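PDB 3QR0: phospholipase C-beta (PLC-beta) from Sepia officinalis, which is a multidomain phospholipase C-beta that combines PH, EF-hand-like, TIM-barrel and C2 domains in a single chain and carries a bound calcium ion. Local coordinates for residues A[155-159]-A[213-219]; A[11-15]-A[316-320]; A[636-641]-A[677-681]. All blocks are in the same frame, centred on the assembly; numbering follows the deposited sequence.

Interaction 1. Residues A[155-159]-A[213-219]; sequences WEKLY and FDFDTFF
Trp155 and Phe218 form one tight part of this helix-to-helix contact. Their rings make an offset stack, the five-membered ring of Trp155 lying 4.3 Å from the Phe218 ring, centroid to centroid, with planes 17° apart. The indole also reaches past the Phe218 ring: Trp155 NE1 donates to Phe218 O at 3.1 Å, nearly straight at 164°, with the oxygen in the indole plane although the donor stands above the carbonyl plane. Leu158 CD2 closes the edge of the Phe218 ring at 3.9 Å from CZ.

Tyr159 is packed as tightly. Its CG stands anti to the backbone N (chi1 175°), which sends the ring out across the start of helix 215-225. Phe215 CB sits over one face, 4.2 Å from the centroid, and the Phe215 ring turns its edge to the same face; beyond the opposite face the Phe213 ring runs almost parallel but slides off. Tyr159 OH donates to Phe213 O at 2.6 Å, in the carbonyl plane and on a lone pair.

The looser, wetter side holds partly exposed Glu156, its CB 3.8 Å from Phe215 CE1, and a water that accepts from Phe215 N and only weakly touches the hydroxyl. An aromatic cluster thus bridges the two EF-hand-like helices. The NE1 bond helps fix the turn of Trp155; the OH bond anchors the end of Tyr159, whose turn is set by its phenylalanine neighbours.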
loop_
_atom_site.group_PDB
_atom_site.type_symbol
_atom_site.label_atom_id
_atom_site.label_comp_id
_atom_site.label_asym_id
_atom_site.label_seq_id
_atom_site.Cartn_x
_atom_site.Cartn_y
_atom_site.Cartn_z
ATOM N N TRP A 155 19.053 -0.937 7.980
ATOM C CA TRP A 155 20.480 -1.168 8.135
ATOM C C TRP A 155 20.695 -2.525 8.807
ATOM O O TRP A 155 21.593 -3.272 8.422
ATOM C CB TRP A 155 21.110 -0.043 8.955
ATOM C CG TRP A 155 22.595 0.052 8.827
ATOM C CD1 TRP A 155 23.512 -0.063 9.831
ATOM C CD2 TRP A 155 23.338 0.292 7.629
ATOM N NE1 TRP A 155 24.783 0.088 9.331
ATOM C CE2 TRP A 155 24.705 0.305 7.981
ATOM C CE3 TRP A 155 22.982 0.489 6.290
ATOM C CZ2 TRP A 155 25.718 0.513 7.046
ATOM C CZ3 TRP A 155 23.990 0.701 5.358
ATOM C CH2 TRP A 155 25.345 0.710 5.744
ATOM N N GLU A 156 19.859 -2.836 9.795
ATOM C CA GLU A 156 19.891 -4.132 10.469
ATOM C C GLU A 156 19.509 -5.287 9.526
ATOM O O GLU A 156 20.077 -6.372 9.614
ATOM C CB GLU A 156 18.977 -4.121 11.700
ATOM C CG GLU A 156 19.123 -5.343 12.595
ATOM C CD GLU A 156 18.116 -5.369 13.734
ATOM O OE1 GLU A 156 16.934 -5.027 13.511
ATOM O OE2 GLU A 156 18.503 -5.753 14.853
ATOM N N LYS A 157 18.551 -5.053 8.635
ATOM C CA LYS A 157 18.205 -6.021 7.585
ATOM C C LYS A 157 19.420 -6.369 6.717
ATOM O O LYS A 157 19.700 -7.547 6.465
ATOM C CB LYS A 157 17.078 -5.478 6.707
ATOM C CG LYS A 157 16.732 -6.349 5.512
ATOM C CD LYS A 157 15.359 -6.005 4.950
ATOM C CE LYS A 157 15.110 -6.716 3.626
ATOM N NZ LYS A 157 13.717 -6.505 3.134
ATOM N N LEU A 158 20.137 -5.341 6.274
ATOM C CA LEU A 158 21.380 -5.526 5.532
ATOM C C LEU A 158 22.400 -6.297 6.371
ATOM O O LEU A 158 23.094 -7.182 5.854
ATOM C CB LEU A 158 21.961 -4.170 5.107
ATOM C CG LEU A 158 23.305 -4.172 4.378
ATOM C CD1 LEU A 158 23.225 -4.997 3.098
ATOM C CD2 LEU A 158 23.749 -2.752 4.075
ATOM N N TYR A 159 22.493 -5.954 7.657
ATOM C CA TYR A 159 23.393 -6.650 8.579
ATOM C C TYR A 159 23.071 -8.144 8.635
ATOM O O TYR A 159 23.975 -8.983 8.589
ATOM C CB TYR A 159 23.321 -6.047 9.991
ATOM C CG TYR A 159 24.140 -6.798 11.017
ATOM C CD1 TYR A 159 25.499 -6.557 11.155
ATOM C CD2 TYR A 159 23.556 -7.762 11.837
ATOM C CE1 TYR A 159 26.264 -7.253 12.089
ATOM C CE2 TYR A 159 24.312 -8.465 12.779
ATOM C CZ TYR A 159 25.664 -8.202 12.896
ATOM O OH TYR A 159 26.422 -8.885 13.815
ATOM N N PHE A 213 32.317 -8.676 13.641
ATOM C CA PHE A 213 31.249 -8.080 12.840
ATOM C C PHE A 213 29.943 -7.988 13.642
ATOM O O PHE A 213 28.953 -8.642 13.322
ATOM C CB PHE A 213 31.057 -8.906 11.564
ATOM C CG PHE A 213 30.386 -8.161 10.443
ATOM C CD1 PHE A 213 31.115 -7.306 9.627
ATOM C CD2 PHE A 213 29.035 -8.335 10.183
ATOM C CE1 PHE A 213 30.503 -6.627 8.578
ATOM C CE2 PHE A 213 28.418 -7.655 9.140
ATOM C CZ PHE A 213 29.157 -6.803 8.337
ATOM N N ASP A 214 29.961 -7.169 14.692
ATOM C CA ASP A 214 28.766 -6.896 15.499
ATOM C C ASP A 214 27.978 -5.720 14.917
ATOM O O ASP A 214 28.535 -4.893 14.195
ATOM C CB ASP A 214 29.154 -6.592 16.951
ATOM C CG ASP A 214 30.072 -5.390 17.072
ATOM O OD1 ASP A 214 31.283 -5.527 16.785
ATOM O OD2 ASP A 214 29.585 -4.307 17.446
ATOM N N PHE A 215 26.692 -5.633 15.247
ATOM C CA PHE A 215 25.837 -4.585 14.681
ATOM C C PHE A 215 26.273 -3.163 15.059
ATOM O O PHE A 215 26.214 -2.257 14.226
ATOM C CB PHE A 215 24.363 -4.785 15.053
ATOM C CG PHE A 215 23.457 -3.750 14.451
ATOM C CD1 PHE A 215 23.218 -3.734 13.083
ATOM C CD2 PHE A 215 22.874 -2.766 15.241
ATOM C CE1 PHE A 215 22.398 -2.765 12.512
ATOM C CE2 PHE A 215 22.052 -1.795 14.677
ATOM C CZ PHE A 215 21.813 -1.798 13.309
ATOM N N ASP A 216 26.705 -2.957 16.300
ATOM C CA ASP A 216 27.078 -1.606 16.731
ATOM C C ASP A 216 28.304 -1.090 15.983
ATOM O O ASP A 216 28.383 0.095 15.663
ATOM C CB ASP A 216 27.271 -1.539 18.250
ATOM C CG ASP A 216 25.950 -1.589 19.006
ATOM O OD1 ASP A 216 24.887 -1.404 18.378
ATOM O OD2 ASP A 216 25.972 -1.810 20.237
ATOM N N THR A 217 29.241 -1.983 15.680
ATOM C CA THR A 217 30.370 -1.640 14.818
ATOM C C THR A 217 29.901 -1.456 13.372
ATOM O O THR A 217 30.428 -0.607 12.648
ATOM C CB THR A 217 31.467 -2.712 14.880
ATOM O OG1 THR A 217 31.796 -2.965 16.252
ATOM C CG2 THR A 217 32.711 -2.254 14.136
ATOM N N PHE A 218 28.912 -2.244 12.953
ATOM C CA PHE A 218 28.286 -2.044 11.641
ATOM C C PHE A 218 27.631 -0.658 11.539
ATOM O O PHE A 218 27.646 -0.048 10.470
ATOM C CB PHE A 218 27.266 -3.151 11.330
ATOM C CG PHE A 218 26.836 -3.200 9.879
ATOM C CD1 PHE A 218 27.772 -3.395 8.869
ATOM C CD2 PHE A 218 25.502 -3.064 9.528
ATOM C CE1 PHE A 218 27.382 -3.445 7.529
ATOM C CE2 PHE A 218 25.102 -3.117 8.187
ATOM C CZ PHE A 218 26.043 -3.304 7.191
ATOM N N PHE A 219 27.070 -0.153 12.639
ATOM C CA PHE A 219 26.553 1.221 12.649
ATOM C C PHE A 219 27.686 2.244 12.559
ATOM O O PHE A 219 27.543 3.269 11.900
ATOM C CB PHE A 219 25.687 1.512 13.878
ATOM C CG PHE A 219 25.025 2.863 13.828
ATOM C CD1 PHE A 219 23.953 3.090 12.974
ATOM C CD2 PHE A 219 25.499 3.918 14.604
ATOM C CE1 PHE A 219 23.341 4.342 12.908
ATOM C CE2 PHE A 219 24.892 5.181 14.541
ATOM C CZ PHE A 219 23.814 5.388 13.692
HETATM O O HOH W 1 25.684 -7.903 17.024
#

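Interaction 2. Residues A[11-15]-A[316-320]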
loop_
_atom_site.group_PDB
_atom_site.type_symbol
_atom_site.label_atom_id
_atom_site.label_comp_id
_atom_site.label_asym_id
_atom_site.label_seq_id
_atom_site.Cartn_x
_atom_site.Cartn_y
_atom_site.Cartn_z
ATOM N N ILE A 11 -1.651 -1.993 21.142
ATOM C CA ILE A 11 -1.375 -2.302 19.708
ATOM C C ILE A 11 -1.099 -3.800 19.521
ATOM O O ILE A 11 -0.233 -4.367 20.189
ATOM C CB ILE A 11 -0.169 -1.486 19.180
ATOM C CG1 ILE A 11 -0.411 0.017 19.352
ATOM C CG2 ILE A 11 0.095 -1.805 17.723
ATOM C CD1 ILE A 11 -1.602 0.548 18.559
ATOM N N GLU A 12 -1.837 -4.427 18.605
ATOM C CA GLU A 12 -1.744 -5.875 18.380
ATOM C C GLU A 12 -0.605 -6.278 17.436
ATOM O O GLU A 12 -0.269 -7.459 17.350
ATOM C CB GLU A 12 -3.070 -6.408 17.827
ATOM C CG GLU A 12 -4.261 -6.218 18.760
ATOM C CD GLU A 12 -5.563 -6.763 18.179
ATOM O OE1 GLU A 12 -5.632 -6.973 16.946
ATOM O OE2 GLU A 12 -6.516 -6.983 18.958
ATOM N N LEU A 13 -0.018 -5.308 16.734
ATOM C CA LEU A 13 1.059 -5.586 15.774
ATOM C C LEU A 13 2.320 -6.120 16.453
ATOM O O LEU A 13 2.751 -5.591 17.479
ATOM C CB LEU A 13 1.422 -4.319 14.991
ATOM C CG LEU A 13 0.362 -3.741 14.055
ATOM C CD1 LEU A 13 0.879 -2.446 13.447
ATOM C CD2 LEU A 13 -0.023 -4.738 12.961
ATOM N N LYS A 14 2.915 -7.153 15.859
ATOM C CA LYS A 14 4.126 -7.773 16.390
ATOM C C LYS A 14 5.182 -7.923 15.299
ATOM O O LYS A 14 4.851 -8.107 14.132
ATOM C CB LYS A 14 3.781 -9.145 16.981
ATOM C CG LYS A 14 2.877 -9.062 18.213
ATOM C CD LYS A 14 2.065 -10.330 18.430
ATOM C CE LYS A 14 0.994 -10.111 19.491
ATOM N NZ LYS A 14 0.166 -11.332 19.717
ATOM N N TRP A 15 6.454 -7.840 15.683
ATOM C CA TRP A 15 7.552 -8.092 14.750
ATOM C C TRP A 15 7.570 -9.580 14.388
ATOM O O TRP A 15 7.061 -10.397 15.155
ATOM C CB TRP A 15 8.888 -7.692 15.378
ATOM C CG TRP A 15 9.015 -6.225 15.602
ATOM C CD1 TRP A 15 8.783 -5.544 16.765
ATOM C CD2 TRP A 15 9.401 -5.248 14.632
ATOM N NE1 TRP A 15 9.011 -4.201 16.577
ATOM C CE2 TRP A 15 9.393 -3.993 15.277
ATOM C CE3 TRP A 15 9.765 -5.314 13.281
ATOM C CZ2 TRP A 15 9.725 -2.809 14.613
ATOM C CZ3 TRP A 15 10.099 -4.138 12.622
ATOM C CH2 TRP A 15 10.073 -2.902 13.290
ATOM N N MET A 316 1.703 4.450 14.836
ATOM C CA MET A 316 1.386 3.040 15.060
ATOM C C MET A 316 -0.092 2.806 15.381
ATOM O O MET A 316 -0.653 1.800 14.958
ATOM C CB MET A 316 2.294 2.447 16.147
ATOM C CG MET A 316 3.745 2.294 15.695
ATOM S SD MET A 316 3.932 1.129 14.312
ATOM C CE MET A 316 5.449 1.718 13.549
ATOM N N HIS A 317 -0.721 3.746 16.089
ATOM C CA HIS A 317 -2.149 3.642 16.408
ATOM C C HIS A 317 -3.033 3.680 15.146
ATOM O O HIS A 317 -4.136 3.131 15.146
ATOM C CB HIS A 317 -2.581 4.719 17.430
ATOM C CG HIS A 317 -2.617 6.113 16.878
ATOM N ND1 HIS A 317 -1.482 6.880 16.712
ATOM C CD2 HIS A 317 -3.652 6.878 16.453
ATOM C CE1 HIS A 317 -1.816 8.053 16.205
ATOM N NE2 HIS A 317 -3.127 8.078 16.036
ATOM N N ARG A 318 -2.543 4.318 14.081
ATOM C CA ARG A 318 -3.241 4.331 12.790
ATOM C C ARG A 318 -2.887 3.126 11.918
ATOM O O ARG A 318 -3.734 2.631 11.181
ATOM C CB ARG A 318 -2.932 5.616 12.016
ATOM C CG ARG A 318 -3.619 6.859 12.562
ATOM C CD ARG A 318 -3.791 7.935 11.478
ATOM N NE ARG A 318 -4.754 7.555 10.430
ATOM C CZ ARG A 318 -4.459 7.274 9.151
ATOM N NH1 ARG A 318 -3.207 7.310 8.689
ATOM N NH2 ARG A 318 -5.439 6.949 8.310
ATOM N N LEU A 319 -1.634 2.680 11.981
ATOM C CA LEU A 319 -1.178 1.529 11.202
ATOM C C LEU A 319 -1.904 0.264 11.647
ATOM O O LEU A 319 -2.333 -0.536 10.823
ATOM C CB LEU A 319 0.334 1.333 11.361
ATOM C CG LEU A 319 0.977 0.186 10.571
ATOM C CD1 LEU A 319 0.856 0.417 9.071
ATOM C CD2 LEU A 319 2.436 0.018 10.966
ATOM N N ASP A 320 -2.032 0.108 12.962
ATOM C CA ASP A 320 -2.771 -0.996 13.574
ATOM C C ASP A 320 -4.236 -0.929 13.152
ATOM O O ASP A 320 -4.729 0.129 12.768
ATOM C CB ASP A 320 -2.641 -0.904 15.104
ATOM C CG ASP A 320 -3.157 -2.139 15.826
ATOM O OD1 ASP A 320 -2.966 -3.265 15.330
ATOM O OD2 ASP A 320 -3.745 -1.979 16.913
#
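Asp320 presents one face of its carboxylate to residues 11-15, and Ile11 CG2 lies almost squarely above that face, 3.8 Å from Asp320 CG. From the same side, but obliquely, Glu12 N approaches Asp320 OD2 at 3.5 Å without forming a hydrogen bond, and Leu13 CG meets Asp320 OD1 at 3.6 Å. The flat group is thus met mainly by aliphatic carbon. With Asp320 CG anti to the backbone N (chi1 -170°), the carboxylate swings out from the end of the short helix towards the irregular N-terminal segment. The His317 side chain leads away, its imidazole meeting the ring of Phe268. Ile11 CD1 rests 3.8 Å from His317 CA.

A second, wholly apolar touch flanks the carboxylate: the Leu13 and Leu319 side chains cross at about a right angle, with Leu13 CD1 3.8 Å from Leu319 CD2. Leu144 and Leu145 of helix 144-147 also pack against Leu13, extending this greasy patch. Glu12 OE1 stands 4.8 Å from Asp320 OD1; two like charges so near would probably disfavour each other somewhat.

Asp320 is the first residue to depart from helical geometry after helix 316-319, and its N still bonds back to Met316 O. The whole is a junction of a multidomain phospholipase C, where an irregular N-terminal segment leading to helix 20-24 lies against a short linking helix between helix 299-307 and strand 332-334.

Interaction 3. Residues A[636-641]-A[677-681]; sequences FDPFTE and GLPTD
Leu678 and Phe636 point at each other from opposite directions: the leucine CD1 arrives at the edge of the ring, in its plane, 3.9 Å from Phe636 CZ. Leu678 CG is turned anti to the carbonyl carbon (chi1 -70°), and with chi2 near 180° (-171°) the two methyls face residues 636-638. Leu678 CD2, at 3.6 Å, and Pro679 CD, at 3.4 Å, both pack against Pro638 O, which itself accepts from a water. Over one face of the Phe636 ring sits the nitrogen of Pro638, so the phenyl is framed by its own segment as well as by the leucine.

Farther along, the Phe639 and Pro679 side chains pass at a slant, with Phe639 CD1 4.1 Å from Pro679 CG. Thr680 then turns CG2 towards Thr640 O at 3.4 Å, while its OG1 lies beside Glu641 CA and CB.

No direct hydrogen bond joins the segments; water does the work. One molecule donates to Pro638 O and to Thr640 O, each at 2.8 Å, and accepts from Thr680 N, tying three backbone groups together. A second donates to Glu641 OE1 at a short 2.5 Å and is also hydrogen-bonded to Thr680 OG1.

The shape of residues 636-641 is set from within: Asp637 to Thr640 form a type I turn, and Asp637 OD1 accepts from Phe639 N at 2.9 Å in an Asx turn. This loop, running from helix 627-630 to strand 650-660, thereby meets the loop between strands 669-676 and 683-684 of the C2 domain. Helix 557-563 flanks Pro638 through Pro557 and Val561, and helix 793-800 closes over Phe639 and Pro679 through Ala800.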
loop_
_atom_site.group_PDB
_atom_site.type_symbol
_atom_site.label_atom_id
_atom_site.label_comp_id
_atom_site.label_asym_id
_atom_site.label_seq_id
_atom_site.Cartn_x
_atom_site.Cartn_y
_atom_site.Cartn_z
ATOM N N PHE A 636 -21.925 20.107 4.002
ATOM C CA PHE A 636 -20.521 20.297 3.630
ATOM C C PHE A 636 -20.352 20.391 2.112
ATOM O O PHE A 636 -20.734 19.479 1.382
ATOM C CB PHE A 636 -19.670 19.151 4.175
ATOM C CG PHE A 636 -18.248 19.168 3.685
ATOM C CD1 PHE A 636 -17.419 20.243 3.970
ATOM C CD2 PHE A 636 -17.741 18.117 2.931
ATOM C CE1 PHE A 636 -16.105 20.270 3.522
ATOM C CE2 PHE A 636 -16.427 18.134 2.478
ATOM C CZ PHE A 636 -15.608 19.221 2.776
ATOM N N ASP A 637 -19.788 21.509 1.658
ATOM C CA ASP A 637 -19.463 21.716 0.254
ATOM C C ASP A 637 -17.966 21.437 0.069
ATOM O O ASP A 637 -17.132 22.220 0.526
ATOM C CB ASP A 637 -19.816 23.153 -0.159
ATOM C CG ASP A 637 -19.518 23.445 -1.623
ATOM O OD1 ASP A 637 -19.025 22.550 -2.344
ATOM O OD2 ASP A 637 -19.790 24.586 -2.057
ATOM N N PRO A 638 -17.618 20.309 -0.581
ATOM C CA PRO A 638 -16.208 19.988 -0.799
ATOM C C PRO A 638 -15.457 20.956 -1.715
ATOM O O PRO A 638 -14.240 20.870 -1.802
ATOM C CB PRO A 638 -16.253 18.588 -1.425
ATOM C CG PRO A 638 -17.611 18.443 -1.955
ATOM C CD PRO A 638 -18.490 19.209 -1.034
ATOM N N PHE A 639 -16.169 21.865 -2.380
ATOM C CA PHE A 639 -15.527 22.919 -3.165
ATOM C C PHE A 639 -15.271 24.198 -2.366
ATOM O O PHE A 639 -14.850 25.205 -2.934
ATOM C CB PHE A 639 -16.360 23.234 -4.408
ATOM C CG PHE A 639 -16.428 22.103 -5.376
ATOM C CD1 PHE A 639 -15.367 21.852 -6.240
ATOM C CD2 PHE A 639 -17.537 21.272 -5.419
ATOM C CE1 PHE A 639 -15.419 20.809 -7.133
ATOM C CE2 PHE A 639 -17.595 20.224 -6.309
ATOM C CZ PHE A 639 -16.535 19.989 -7.170
ATOM N N THR A 640 -15.516 24.158 -1.057
ATOM C CA THR A 640 -15.265 25.314 -0.197
ATOM C C THR A 640 -13.789 25.709 -0.229
ATOM O O THR A 640 -12.911 24.849 -0.306
ATOM C CB THR A 640 -15.684 25.045 1.271
ATOM O OG1 THR A 640 -15.454 26.217 2.055
ATOM C CG2 THR A 640 -14.899 23.887 1.870
ATOM N N GLU A 641 -13.532 27.015 -0.190
ATOM C CA GLU A 641 -12.172 27.553 -0.115
ATOM C C GLU A 641 -11.912 28.207 1.244
ATOM O O GLU A 641 -10.876 28.846 1.447
ATOM C CB GLU A 641 -11.947 28.574 -1.232
ATOM C CG GLU A 641 -12.324 28.069 -2.618
ATOM C CD GLU A 641 -11.909 29.028 -3.711
ATOM O OE1 GLU A 641 -10.686 29.186 -3.921
ATOM O OE2 GLU A 641 -12.801 29.628 -4.355
ATOM N N GLY A 677 -6.134 16.406 -1.591
ATOM C CA GLY A 677 -7.231 16.437 -0.629
ATOM C C GLY A 677 -8.400 17.134 -1.279
ATOM O O GLY A 677 -8.722 16.847 -2.424
ATOM N N LEU A 678 -9.022 18.072 -0.570
ATOM C CA LEU A 678 -10.008 18.942 -1.197
ATOM C C LEU A 678 -9.346 19.682 -2.359
ATOM O O LEU A 678 -8.131 19.898 -2.343
ATOM C CB LEU A 678 -10.581 19.952 -0.202
ATOM C CG LEU A 678 -11.511 19.429 0.903
ATOM C CD1 LEU A 678 -12.142 20.607 1.629
ATOM C CD2 LEU A 678 -12.590 18.514 0.344
ATOM N N PRO A 679 -10.135 20.070 -3.374
ATOM C CA PRO A 679 -9.566 20.822 -4.489
ATOM C C PRO A 679 -8.743 22.029 -4.033
ATOM O O PRO A 679 -7.655 22.253 -4.557
ATOM C CB PRO A 679 -10.802 21.263 -5.278
ATOM C CG PRO A 679 -11.805 20.215 -5.007
ATOM C CD PRO A 679 -11.556 19.747 -3.601
ATOM N N THR A 680 -9.243 22.770 -3.046
ATOM C CA THR A 680 -8.535 23.946 -2.521
ATOM C C THR A 680 -7.209 23.603 -1.817
ATOM O O THR A 680 -6.352 24.471 -1.659
ATOM C CB THR A 680 -9.434 24.759 -1.553
ATOM O OG1 THR A 680 -8.896 26.077 -1.378
ATOM C CG2 THR A 680 -9.560 24.068 -0.198
ATOM N N ASP A 681 -7.049 22.350 -1.396
ATOM C CA ASP A 681 -5.832 21.889 -0.718
ATOM C C ASP A 681 -4.923 21.050 -1.616
ATOM O O ASP A 681 -3.870 20.583 -1.172
ATOM C CB ASP A 681 -6.201 21.046 0.509
ATOM C CG ASP A 681 -6.927 21.841 1.581
ATOM O OD1 ASP A 681 -6.718 23.064 1.664
ATOM O OD2 ASP A 681 -7.704 21.234 2.351
HETATM O O HOH W 2 -12.220 22.775 -2.091
HETATM O O HOH W 3 -9.082 27.276 -3.787
#

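The three contacts illustrate how chemistry follows position. Interaction 1 joins two helices of the EF-hand-like region through a partly buried aromatic cluster and two direct side-chain-to-backbone hydrogen bonds; it has the largest buried area. Interactions 2 and 3, also partly buried, involve irregular chain and no direct hydrogen bond across. The former, with three exposed residues, sets aliphatic carbons of Ile11 and Leu13 against a carboxylate, beside a leucine pair; the latter, with one, packs a leucine and a proline against the carbonyl of Pro638 and bridges polar backbone groups through water. No two share an element. In sequence, interaction 1 falls between the segments of interaction 2; interaction 3, about 47 Å from interaction 1 between centres, lies across the chain's centre.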